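Local coordinates for protein afamin (PDB 6FAK) that carries hydrophobic molecules in body fluids, binds vitamin E and keeps lipidated Wnt proteins soluble and active, at residues T497-T509 against K525-H538. Numbering follows the deposited sequence. Where two conformers were deposited one is given.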
loop_
_atom_site.group_PDB
_atom_site.type_symbol
_atom_site.label_atom_id
_atom_site.label_comp_id
_atom_site.label_asym_id
_atom_site.label_seq_id
_atom_site.Cartn_x
_atom_site.Cartn_y
_atom_site.Cartn_z
ATOM N N THR A 497 13.046 -17.448 20.066
ATOM C CA THR A 497 14.453 -17.057 20.229
ATOM C C THR A 497 14.617 -15.581 20.651
ATOM O O THR A 497 15.712 -15.153 21.008
ATOM C CB THR A 497 15.237 -17.283 18.921
ATOM O OG1 THR A 497 14.852 -16.333 17.901
ATOM C CG2 THR A 497 15.010 -18.719 18.366
ATOM N N TYR A 498 13.541 -14.799 20.563
ATOM C CA TYR A 498 13.625 -13.392 20.801
ATOM C C TYR A 498 13.938 -13.075 22.267
ATOM O O TYR A 498 13.342 -13.625 23.156
ATOM C CB TYR A 498 12.311 -12.709 20.374
ATOM C CG TYR A 498 12.225 -11.246 20.716
ATOM C CD1 TYR A 498 12.887 -10.268 19.959
ATOM C CD2 TYR A 498 11.440 -10.817 21.768
ATOM C CE1 TYR A 498 12.763 -8.910 20.296
ATOM C CE2 TYR A 498 11.343 -9.474 22.095
ATOM C CZ TYR A 498 12.000 -8.544 21.349
ATOM O OH TYR A 498 11.826 -7.216 21.662
ATOM N N VAL A 499 14.848 -12.136 22.468
ATOM C CA VAL A 499 15.119 -11.517 23.774
ATOM C C VAL A 499 15.108 -9.999 23.606
ATOM O O VAL A 499 15.848 -9.470 22.793
ATOM C CB VAL A 499 16.497 -11.994 24.362
ATOM C CG1 VAL A 499 16.828 -11.288 25.704
ATOM C CG2 VAL A 499 16.468 -13.523 24.564
ATOM N N PRO A 500 14.223 -9.292 24.341
ATOM C CA PRO A 500 14.056 -7.839 24.146
ATOM C C PRO A 500 15.258 -7.063 24.700
ATOM O O PRO A 500 15.964 -7.582 25.557
ATOM C CB PRO A 500 12.826 -7.531 25.012
ATOM C CG PRO A 500 12.896 -8.547 26.100
ATOM C CD PRO A 500 13.359 -9.806 25.416
ATOM N N PRO A 501 15.477 -5.829 24.236
ATOM C CA PRO A 501 16.354 -4.939 24.977
ATOM C C PRO A 501 15.708 -4.542 26.314
ATOM O O PRO A 501 14.578 -4.899 26.571
ATOM C CB PRO A 501 16.416 -3.736 24.063
ATOM C CG PRO A 501 14.986 -3.638 23.569
ATOM C CD PRO A 501 14.577 -5.049 23.322
ATOM N N PRO A 502 16.446 -3.828 27.191
ATOM C CA PRO A 502 15.767 -3.274 28.358
ATOM C C PRO A 502 14.761 -2.250 27.886
ATOM O O PRO A 502 14.942 -1.680 26.787
ATOM C CB PRO A 502 16.899 -2.548 29.132
ATOM C CG PRO A 502 18.172 -2.953 28.478
ATOM C CD PRO A 502 17.850 -3.427 27.094
ATOM N N PHE A 503 13.710 -2.061 28.656
ATOM C CA PHE A 503 12.745 -1.027 28.434
ATOM C C PHE A 503 12.688 -0.132 29.672
ATOM O O PHE A 503 12.646 -0.631 30.792
ATOM C CB PHE A 503 11.351 -1.594 28.222
ATOM C CG PHE A 503 11.199 -2.378 26.959
ATOM C CD1 PHE A 503 11.201 -1.741 25.699
ATOM C CD2 PHE A 503 11.099 -3.739 26.998
ATOM C CE1 PHE A 503 11.081 -2.489 24.501
ATOM C CE2 PHE A 503 10.993 -4.490 25.814
ATOM C CZ PHE A 503 10.946 -3.846 24.584
ATOM N N SER A 504 12.643 1.171 29.510
ATOM C CA SER A 504 12.452 1.966 30.736
ATOM C C SER A 504 11.032 1.876 31.319
ATOM O O SER A 504 10.038 1.698 30.627
ATOM C CB SER A 504 12.834 3.421 30.574
ATOM O OG SER A 504 12.052 4.011 29.594
ATOM N N GLN A 505 10.960 2.116 32.629
ATOM C CA GLN A 505 9.701 2.102 33.340
ATOM C C GLN A 505 8.765 3.174 32.821
ATOM O O GLN A 505 7.576 2.976 32.821
ATOM C CB GLN A 505 9.954 2.197 34.855
ATOM C CG GLN A 505 8.797 1.752 35.722
ATOM C CD GLN A 505 9.235 1.134 37.059
ATOM O OE1 GLN A 505 9.953 0.124 37.092
ATOM N NE2 GLN A 505 8.788 1.732 38.160
ATOM N N ASP A 506 9.280 4.259 32.284
ATOM C CA ASP A 506 8.438 5.293 31.700
ATOM C C ASP A 506 7.611 4.882 30.500
ATOM O O ASP A 506 6.599 5.538 30.221
ATOM C CB ASP A 506 9.238 6.540 31.313
ATOM C CG ASP A 506 8.321 7.792 31.155
ATOM O OD1 ASP A 506 7.736 8.238 32.180
ATOM O OD2 ASP A 506 8.159 8.303 30.016
ATOM N N LEU A 507 8.023 3.833 29.764
ATOM C CA LEU A 507 7.202 3.310 28.641
ATOM C C LEU A 507 5.897 2.736 29.152
ATOM O O LEU A 507 4.930 2.558 28.387
ATOM C CB LEU A 507 7.965 2.207 27.878
ATOM C CG LEU A 507 8.593 2.590 26.514
ATOM C CD1 LEU A 507 9.277 3.939 26.538
ATOM C CD2 LEU A 507 9.555 1.516 26.072
ATOM N N PHE A 508 5.869 2.371 30.433
ATOM C CA PHE A 508 4.697 1.717 30.985
ATOM C C PHE A 508 3.996 2.573 32.041
ATOM O O PHE A 508 3.188 2.075 32.836
ATOM C CB PHE A 508 5.114 0.396 31.552
ATOM C CG PHE A 508 5.905 -0.460 30.588
ATOM C CD1 PHE A 508 5.262 -1.235 29.651
ATOM C CD2 PHE A 508 7.288 -0.473 30.608
ATOM C CE1 PHE A 508 5.973 -2.022 28.781
ATOM C CE2 PHE A 508 7.988 -1.262 29.743
ATOM C CZ PHE A 508 7.321 -2.024 28.815
ATOM N N THR A 509 4.302 3.862 32.026
ATOM C CA THR A 509 3.754 4.803 32.997
ATOM C C THR A 509 2.737 5.652 32.288
ATOM O O THR A 509 3.007 6.212 31.243
ATOM C CB THR A 509 4.852 5.709 33.568
ATOM O OG1 THR A 509 5.821 4.889 34.229
ATOM C CG2 THR A 509 4.280 6.705 34.543
ATOM N N LYS A 525 -0.830 5.809 21.614
ATOM C CA LYS A 525 -0.160 5.602 22.908
ATOM C C LYS A 525 -0.542 4.317 23.612
ATOM O O LYS A 525 0.319 3.606 24.162
ATOM C CB LYS A 525 -0.440 6.788 23.842
ATOM C CG LYS A 525 -0.477 6.508 25.359
ATOM C CD LYS A 525 0.906 6.228 25.980
ATOM C CE LYS A 525 0.856 5.332 27.232
ATOM N NZ LYS A 525 2.197 5.108 27.862
ATOM N N THR A 526 -1.836 4.046 23.663
ATOM C CA THR A 526 -2.336 2.765 24.168
ATOM C C THR A 526 -1.773 1.564 23.368
ATOM O O THR A 526 -1.361 0.552 23.954
ATOM C CB THR A 526 -3.861 2.760 24.117
ATOM O OG1 THR A 526 -4.325 3.796 24.990
ATOM C CG2 THR A 526 -4.468 1.390 24.547
ATOM N N ASP A 527 -1.752 1.728 22.042
ATOM C CA ASP A 527 -1.291 0.694 21.132
ATOM C C ASP A 527 0.202 0.410 21.352
ATOM O O ASP A 527 0.619 -0.751 21.380
ATOM C CB ASP A 527 -1.598 1.067 19.684
ATOM C CG ASP A 527 -3.083 1.019 19.355
ATOM O OD1 ASP A 527 -3.945 0.638 20.179
ATOM O OD2 ASP A 527 -3.433 1.362 18.216
ATOM N N ARG A 528 0.982 1.464 21.541
ATOM C CA ARG A 528 2.404 1.309 21.808
ATOM C C ARG A 528 2.687 0.650 23.113
ATOM O O ARG A 528 3.590 -0.174 23.193
ATOM C CB ARG A 528 3.174 2.617 21.808
ATOM C CG ARG A 528 3.204 3.351 20.501
ATOM C CD ARG A 528 4.006 4.622 20.770
ATOM N NE ARG A 528 3.982 5.518 19.636
ATOM C CZ ARG A 528 3.298 6.657 19.515
ATOM N NH1 ARG A 528 2.547 7.118 20.517
ATOM N NH2 ARG A 528 3.394 7.360 18.385
ATOM N N PHE A 529 1.901 1.000 24.118
ATOM C CA PHE A 529 1.992 0.328 25.434
ATOM C C PHE A 529 1.836 -1.188 25.321
ATOM O O PHE A 529 2.660 -1.970 25.862
ATOM C CB PHE A 529 0.978 0.960 26.432
ATOM C CG PHE A 529 0.899 0.250 27.743
ATOM C CD1 PHE A 529 0.027 -0.826 27.923
ATOM C CD2 PHE A 529 1.679 0.658 28.799
ATOM C CE1 PHE A 529 -0.030 -1.522 29.122
ATOM C CE2 PHE A 529 1.647 -0.045 30.016
ATOM C CZ PHE A 529 0.777 -1.148 30.169
ATOM N N LEU A 530 0.783 -1.606 24.617
ATOM C CA LEU A 530 0.505 -3.034 24.460
ATOM C C LEU A 530 1.632 -3.778 23.743
ATOM O O LEU A 530 2.039 -4.859 24.191
ATOM C CB LEU A 530 -0.802 -3.276 23.768
ATOM C CG LEU A 530 -1.163 -4.744 23.568
ATOM C CD1 LEU A 530 -1.184 -5.623 24.810
ATOM C CD2 LEU A 530 -2.532 -4.793 22.936
ATOM N N VAL A 531 2.139 -3.175 22.662
ATOM C CA VAL A 531 3.205 -3.759 21.916
ATOM C C VAL A 531 4.459 -3.888 22.781
ATOM O O VAL A 531 5.056 -4.977 22.830
ATOM C CB VAL A 531 3.454 -3.034 20.577
ATOM C CG1 VAL A 531 4.747 -3.476 19.897
ATOM C CG2 VAL A 531 2.279 -3.289 19.652
ATOM N N ASN A 532 4.856 -2.811 23.430
ATOM C CA ASN A 532 6.020 -2.854 24.350
ATOM C C ASN A 532 5.851 -3.888 25.477
ATOM O O ASN A 532 6.780 -4.629 25.817
ATOM C CB ASN A 532 6.360 -1.458 24.897
ATOM C CG ASN A 532 6.869 -0.523 23.818
ATOM O OD1 ASN A 532 7.606 -0.958 22.919
ATOM N ND2 ASN A 532 6.518 0.751 23.902
ATOM N N LEU A 533 4.640 -3.992 26.007
ATOM C CA LEU A 533 4.331 -4.999 27.016
ATOM C C LEU A 533 4.542 -6.437 26.525
ATOM O O LEU A 533 5.120 -7.297 27.279
ATOM C CB LEU A 533 2.897 -4.830 27.516
ATOM C CG LEU A 533 2.526 -5.674 28.718
ATOM C CD1 LEU A 533 3.314 -5.265 29.962
ATOM C CD2 LEU A 533 1.018 -5.550 28.926
ATOM N N VAL A 534 4.102 -6.689 25.284
ATOM C CA VAL A 534 4.208 -7.995 24.668
ATOM C C VAL A 534 5.686 -8.318 24.423
ATOM O O VAL A 534 6.086 -9.454 24.628
ATOM C CB VAL A 534 3.384 -8.170 23.366
ATOM C CG1 VAL A 534 3.610 -9.523 22.774
ATOM C CG2 VAL A 534 1.882 -8.082 23.644
ATOM N N LYS A 535 6.481 -7.335 23.988
ATOM C CA LYS A 535 7.945 -7.543 23.825
ATOM C C LYS A 535 8.541 -7.874 25.175
ATOM O O LYS A 535 9.294 -8.861 25.327
ATOM C CB LYS A 535 8.624 -6.304 23.257
ATOM C CG LYS A 535 8.350 -6.088 21.782
ATOM C CD LYS A 535 8.980 -4.838 21.251
ATOM C CE LYS A 535 8.740 -4.735 19.772
ATOM N NZ LYS A 535 9.380 -3.545 19.211
ATOM N N LEU A 536 8.192 -7.068 26.159
ATOM C CA LEU A 536 8.760 -7.250 27.506
ATOM C C LEU A 536 8.434 -8.653 28.102
ATOM O O LEU A 536 9.321 -9.341 28.616
ATOM C CB LEU A 536 8.324 -6.140 28.424
ATOM C CG LEU A 536 8.779 -6.377 29.898
ATOM C CD1 LEU A 536 10.284 -6.366 30.061
ATOM C CD2 LEU A 536 8.105 -5.345 30.781
ATOM N N LYS A 537 7.191 -9.070 27.948
ATOM C CA LYS A 537 6.646 -10.296 28.509
ATOM C C LYS A 537 6.297 -11.327 27.416
ATOM O O LYS A 537 5.261 -12.002 27.494
ATOM C CB LYS A 537 5.394 -9.924 29.300
ATOM C CG LYS A 537 5.611 -8.926 30.423
ATOM C CD LYS A 537 6.522 -9.511 31.478
ATOM C CE LYS A 537 6.237 -8.903 32.859
ATOM N NZ LYS A 537 7.466 -8.925 33.682
ATOM N N HIS A 538 7.146 -11.410 26.394
ATOM C CA HIS A 538 6.951 -12.328 25.262
ATOM C C HIS A 538 6.732 -13.801 25.649
ATOM O O HIS A 538 6.052 -14.527 24.909
ATOM C CB HIS A 538 8.125 -12.223 24.253
ATOM C CG HIS A 538 9.438 -12.718 24.785
ATOM N ND1 HIS A 538 9.918 -13.986 24.516
ATOM C CD2 HIS A 538 10.377 -12.120 25.556
ATOM C CE1 HIS A 538 11.078 -14.152 25.122
ATOM N NE2 HIS A 538 11.382 -13.045 25.764
HETATM O O HOH W 1 4.816 2.483 25.596
#
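Y498 lies beside H538 and F508 beside F529, so the connector 497-509 runs antiparallel to helix 521-536, with the CA atoms of P500 and K535 6.1 Å apart. The Y498 ring points its edge at the H538 face in a T-shaped pair, planes at 81°, from a side chain whose CG lies opposite the backbone N (chi1 174°). Y498 OH meets the K535 aliphatic chain obliquely, 3.7 Å from K535 CG; that chain runs on extended, and NZ bonds L421 O and T423 OG1. The P500 ring crosses the H538 side chain at about a right angle. F503 spans K535 and L536, F503 CZ 3.6 Å from K535 CB. Both segments belong to the third albumin domain of the predominantly helical serum albumin fold, where the chain from P500 leads into the short strand 503-504; F503 there pairs through its backbone with F585 near the C-terminus, probably in a purification-tag remnant. F508 directs its ring edge at the face of F529 in an offset T-shaped contact, centroids 5.9 Å apart, while F508 CZ meets L536 CD2 at 3.9 Å. L507 packs across the N532 amide; a water donates to L507 O and accepts from N532 ND2 (3.0 Å), while N532 OD1 bonds T423.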